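Local structure of protein Cdhr2 (Mus musculus, 5CYX) at residues A[113-117]-A[172-176]; A[214-220]-A[247-253]. The protein probably forms calcium-dependent adhesive complexes with CDHR5 on adjacent microvilli, through its extracellular cadherin repeats, and so controls how microvilli pack on epithelial cells. The contacts are given in a common frame with arbitrary orientation. Numbering follows the deposited sequence.

Interaction 1: residues A[113-117]-A[172-176]; sequences SINET and LSYNN. With CA (calcium ion), chain E.
Residues 113-115 end a strand of the second cadherin repeat; Glu116 (phi/psi -67/-26) and Thr117 turn out of it. Residues 172-176 form an irregular loop, extended at Leu172 and Ser173 and coiling from Tyr174 onward. The backbones meet where the CA atoms of Glu116 and Leu172 lie 5.0 Å apart. One water bridges them, donating to Glu116 O and accepting from Leu172 N, both at 2.8 Å. Leu172 points at the strand and sets CD1 3.5 Å from Ile114 CD1, continuing the repeat's apolar interior. Glu116, with chi1 p and chi2 t, stretches along the loop. Its OE1 accepts a hydrogen bond from Tyr174 N (2.8 Å) and another from a calcium-bound water (2.6 Å), while OE2 binds the calcium ion at 2.3 Å. Ser173, chi1 t, closes an ST motif: Asn176 N donates to Ser173 OG at 2.9 Å. Glu116 is the glutamate at the base of a cadherin repeat. The loop corresponds to the one that carries the calcium ligands Asp67 and Glu69 in the first repeat, but has Ser173 and Asn175 in their place. One carboxylate thus serves both metal and backbone, while the loop supplies an amide rather than a direct ligand.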
# COMPACT_ATOMS: atom_id res chain seq x y z
N SER A 113 8.82 -18.30 -0.81
CA SER A 113 8.18 -18.73 -2.05
C SER A 113 6.82 -18.08 -2.21
O SER A 113 6.06 -17.97 -1.24
CB SER A 113 7.98 -20.24 -2.05
OG SER A 113 9.22 -20.84 -1.96
N ILE A 114 6.48 -17.71 -3.44
CA ILE A 114 5.13 -17.24 -3.74
C ILE A 114 4.58 -17.84 -5.01
O ILE A 114 5.33 -18.14 -5.96
CB ILE A 114 5.08 -15.72 -3.82
CG1 ILE A 114 5.94 -15.21 -4.99
CG2 ILE A 114 5.49 -15.10 -2.50
CD1 ILE A 114 6.14 -13.72 -4.99
N ASN A 115 3.27 -18.05 -5.01
CA ASN A 115 2.55 -18.52 -6.17
C ASN A 115 2.58 -17.44 -7.23
O ASN A 115 2.40 -16.26 -6.90
CB ASN A 115 1.07 -18.76 -5.84
CG ASN A 115 0.83 -20.03 -5.07
OD1 ASN A 115 -0.22 -20.20 -4.49
ND2 ASN A 115 1.77 -20.89 -5.03
N GLU A 116 2.69 -17.85 -8.48
CA GLU A 116 2.74 -16.85 -9.57
C GLU A 116 1.39 -16.12 -9.69
O GLU A 116 1.40 -14.99 -10.18
CB GLU A 116 3.16 -17.43 -10.90
CG GLU A 116 2.12 -18.22 -11.67
CD GLU A 116 2.64 -18.93 -12.93
OE1 GLU A 116 3.58 -18.45 -13.67
OE2 GLU A 116 2.04 -20.00 -13.21
N THR A 117 0.27 -16.73 -9.28
CA THR A 117 -1.07 -16.02 -9.31
C THR A 117 -1.29 -15.05 -8.14
O THR A 117 -2.34 -14.47 -8.07
CB THR A 117 -2.29 -16.97 -9.34
OG1 THR A 117 -2.20 -17.88 -8.25
CG2 THR A 117 -2.38 -17.73 -10.63
N LEU A 172 3.09 -11.82 -11.78
CA LEU A 172 4.25 -12.69 -11.91
C LEU A 172 4.06 -13.64 -13.08
O LEU A 172 2.96 -13.90 -13.48
CB LEU A 172 4.39 -13.55 -10.63
CG LEU A 172 4.56 -12.80 -9.31
CD1 LEU A 172 4.33 -13.62 -8.04
CD2 LEU A 172 5.92 -12.19 -9.26
N SER A 173 5.15 -14.25 -13.57
CA SER A 173 5.04 -15.43 -14.47
C SER A 173 6.29 -16.29 -14.40
O SER A 173 7.35 -15.85 -14.86
CB SER A 173 4.81 -15.03 -15.94
OG SER A 173 4.71 -16.22 -16.74
N TYR A 174 6.16 -17.49 -13.83
CA TYR A 174 7.25 -18.45 -13.79
C TYR A 174 7.87 -18.68 -15.17
O TYR A 174 9.06 -18.70 -15.30
CB TYR A 174 6.78 -19.79 -13.16
CG TYR A 174 7.82 -20.91 -13.17
CD1 TYR A 174 8.09 -21.64 -14.32
CD2 TYR A 174 8.53 -21.27 -12.01
CE1 TYR A 174 9.06 -22.68 -14.31
CE2 TYR A 174 9.50 -22.28 -12.01
CZ TYR A 174 9.74 -22.99 -13.16
OH TYR A 174 10.69 -24.02 -13.16
N ASN A 175 7.05 -18.89 -16.18
CA ASN A 175 7.46 -19.22 -17.54
C ASN A 175 7.77 -18.03 -18.47
O ASN A 175 8.58 -18.16 -19.36
CB ASN A 175 6.35 -20.04 -18.18
CG ASN A 175 6.16 -21.36 -17.47
OD1 ASN A 175 5.27 -21.54 -16.60
ND2 ASN A 175 7.06 -22.25 -17.75
N ASN A 176 7.11 -16.91 -18.29
CA ASN A 176 7.33 -15.76 -19.17
C ASN A 176 8.09 -14.57 -18.59
O ASN A 176 8.45 -13.67 -19.36
CB ASN A 176 6.00 -15.31 -19.73
CG ASN A 176 5.30 -16.44 -20.47
OD1 ASN A 176 4.17 -16.83 -20.14
ND2 ASN A 176 6.01 -17.01 -21.45
CA CA E . 1.90 -21.36 -15.04
O HOH W 1 0.86 -12.23 -10.10
O HOH W 2 3.28 -19.66 -15.98

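Interaction 2: residues A[214-220]-A[247-253]; sequences DEPDLDP and VDSDKGI. With CA (calcium ion), chain E; CA (calcium ion), chain F.
In cadherin linkers, calcium ties together segments that share little regular backbone pairing; here residues 214-220, mostly extended, meet the strand end and loop 247-253. Val247 O meets Pro220 CA at 3.2 Å in a CA-H...O contact, and the CA atoms of Asp248 and Pro220 lie 4.2 Å apart. Asp248, chi1 t, binds the second calcium (chain F) through OD1 at 2.4 Å; the same OD1 accepts Asp250 N at 2.9 Å, an Asx turn. Its OD2 takes a hydrogen bond from a calcium-bound water at 2.7 Å. Ser249 OG donates to Asp219 O (2.7 Å), and Ser249 CB touches Leu218 CB at 3.8 Å. Asp250, chi1 m, bridges the metals: OD1 lies 2.3 Å from the first calcium (chain E), OD2 2.2 Å from the second, and OD2 also accepts Leu218 N at 3.1 Å. The chain then makes a type I turn, Ile253 N to Asp250 O 3.0 Å, in which Gly252 N donates to Asp214 OD2 at 2.8 Å; lacking a CB, Gly252 lets Asp214 come close. Ile253 CD1 packs on Pro216 CD at 3.6 Å. Asp214 OD1 and Glu215 O (2.3 Å each) with Asp217 OD1 (2.4 Å) join the first calcium, Leu218 O (2.3 Å) the second; Glu116 and Glu304 add ligands to them respectively. Asp248 and Asp250 form the cadherin DXD motif. With so many carboxylates crowded together, the arrangement implies dependence on calcium to offset their charge.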
# COMPACT_ATOMS: atom_id res chain seq x y z
N ASP A 214 5.28 -22.25 -10.11
CA ASP A 214 4.55 -22.37 -11.35
C ASP A 214 3.19 -23.00 -11.03
O ASP A 214 3.10 -24.04 -10.33
CB ASP A 214 5.32 -23.21 -12.37
CG ASP A 214 4.81 -23.03 -13.79
OD1 ASP A 214 3.84 -22.20 -14.06
OD2 ASP A 214 5.41 -23.71 -14.64
N GLU A 215 2.13 -22.35 -11.53
CA GLU A 215 0.77 -22.85 -11.36
C GLU A 215 0.17 -23.21 -12.71
O GLU A 215 0.60 -22.68 -13.71
CB GLU A 215 -0.09 -21.83 -10.64
CG GLU A 215 0.29 -21.61 -9.18
CD GLU A 215 -0.65 -20.58 -8.55
OE1 GLU A 215 -0.48 -19.35 -8.73
OE2 GLU A 215 -1.60 -21.01 -7.90
N PRO A 216 -0.78 -24.15 -12.75
CA PRO A 216 -1.22 -24.65 -14.04
C PRO A 216 -2.23 -23.69 -14.70
O PRO A 216 -3.42 -23.76 -14.42
CB PRO A 216 -1.84 -25.99 -13.71
CG PRO A 216 -2.28 -25.88 -12.29
CD PRO A 216 -1.30 -24.96 -11.63
N ASP A 217 -1.71 -22.78 -15.53
CA ASP A 217 -2.57 -21.83 -16.24
C ASP A 217 -2.14 -21.54 -17.66
O ASP A 217 -2.54 -20.54 -18.22
CB ASP A 217 -2.60 -20.50 -15.46
CG ASP A 217 -1.22 -19.83 -15.36
OD1 ASP A 217 -0.15 -20.41 -15.71
OD2 ASP A 217 -1.23 -18.68 -14.91
N LEU A 218 -1.33 -22.41 -18.25
CA LEU A 218 -0.97 -22.32 -19.63
C LEU A 218 -1.35 -23.64 -20.27
O LEU A 218 -1.09 -24.75 -19.70
CB LEU A 218 0.52 -22.04 -19.77
CG LEU A 218 0.99 -20.69 -19.25
CD1 LEU A 218 2.50 -20.64 -19.26
CD2 LEU A 218 0.44 -19.56 -20.13
N ASP A 219 -1.97 -23.55 -21.44
CA ASP A 219 -2.41 -24.74 -22.16
C ASP A 219 -1.20 -25.50 -22.75
O ASP A 219 -0.13 -24.93 -22.89
CB ASP A 219 -3.41 -24.36 -23.28
CG ASP A 219 -4.81 -23.99 -22.73
OD1 ASP A 219 -5.14 -24.30 -21.55
OD2 ASP A 219 -5.60 -23.39 -23.49
N PRO A 220 -1.39 -26.79 -23.08
CA PRO A 220 -0.36 -27.56 -23.78
C PRO A 220 -0.16 -27.16 -25.24
O PRO A 220 -1.10 -26.67 -25.86
CB PRO A 220 -0.91 -28.98 -23.74
CG PRO A 220 -2.38 -28.78 -23.73
CD PRO A 220 -2.60 -27.59 -22.84
N VAL A 247 3.02 -30.88 -25.28
CA VAL A 247 3.59 -30.81 -23.93
C VAL A 247 3.05 -29.60 -23.19
O VAL A 247 2.69 -28.58 -23.79
CB VAL A 247 5.14 -30.76 -23.94
CG1 VAL A 247 5.71 -31.99 -24.65
CG2 VAL A 247 5.66 -29.51 -24.62
N ASP A 248 3.03 -29.73 -21.88
CA ASP A 248 2.53 -28.71 -20.98
C ASP A 248 3.45 -27.48 -21.05
O ASP A 248 4.66 -27.60 -20.87
CB ASP A 248 2.49 -29.29 -19.57
CG ASP A 248 1.98 -28.35 -18.55
OD1 ASP A 248 1.48 -27.27 -18.92
OD2 ASP A 248 2.04 -28.70 -17.35
N SER A 249 2.86 -26.30 -21.31
CA SER A 249 3.63 -25.06 -21.36
C SER A 249 4.06 -24.59 -19.99
O SER A 249 4.96 -23.78 -19.88
CB SER A 249 2.83 -23.96 -22.09
OG SER A 249 2.52 -24.40 -23.37
N ASP A 250 3.43 -25.12 -18.93
CA ASP A 250 3.88 -24.82 -17.58
C ASP A 250 5.09 -25.73 -17.28
O ASP A 250 4.94 -26.90 -16.82
CB ASP A 250 2.75 -25.00 -16.54
CG ASP A 250 1.49 -24.18 -16.87
OD1 ASP A 250 1.50 -22.99 -16.65
OD2 ASP A 250 0.48 -24.75 -17.36
N LYS A 251 6.27 -25.18 -17.48
CA LYS A 251 7.53 -25.94 -17.43
C LYS A 251 7.97 -26.27 -16.00
O LYS A 251 8.81 -27.10 -15.82
CB LYS A 251 8.69 -25.24 -18.17
CG LYS A 251 8.39 -24.85 -19.61
CD LYS A 251 8.16 -26.04 -20.51
CE LYS A 251 7.86 -25.58 -21.92
NZ LYS A 251 7.25 -26.66 -22.74
N GLY A 252 7.40 -25.61 -15.01
CA GLY A 252 7.58 -25.97 -13.63
C GLY A 252 6.69 -27.11 -13.17
O GLY A 252 6.81 -27.56 -12.05
N ILE A 253 5.80 -27.55 -14.04
CA ILE A 253 4.82 -28.56 -13.78
C ILE A 253 5.02 -29.76 -14.68
O ILE A 253 5.13 -30.85 -14.17
CB ILE A 253 3.36 -27.98 -13.85
CG1 ILE A 253 3.14 -27.00 -12.69
CG2 ILE A 253 2.30 -29.08 -13.68
CD1 ILE A 253 1.95 -26.04 -12.85
CA CA E . 1.90 -21.36 -15.04
CA CA F . -0.66 -26.43 -18.18
O HOH W 3 0.03 -27.52 -16.04
O HOH W 2 3.28 -19.66 -15.98
O HOH W 4 -2.89 -25.66 -17.22

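Interaction 1 closes along the chain before interaction 2 opens, and their centres lie 11 Å apart at the junction of the second and third cadherin repeats. The first lies within the second repeat, at the end of strand 109-115; the second joins the linker following strand 206-213 to the end of strand 240-248 in the third. They share one calcium and one of its waters, and they touch directly: Glu116 OE2 lies 2.9 Å from Glu215 N, probably a hydrogen bond. The principle is that of cadherins generally, where calcium stiffens the links between tandem repeats. This junction holds two ions, against three between repeats one and two.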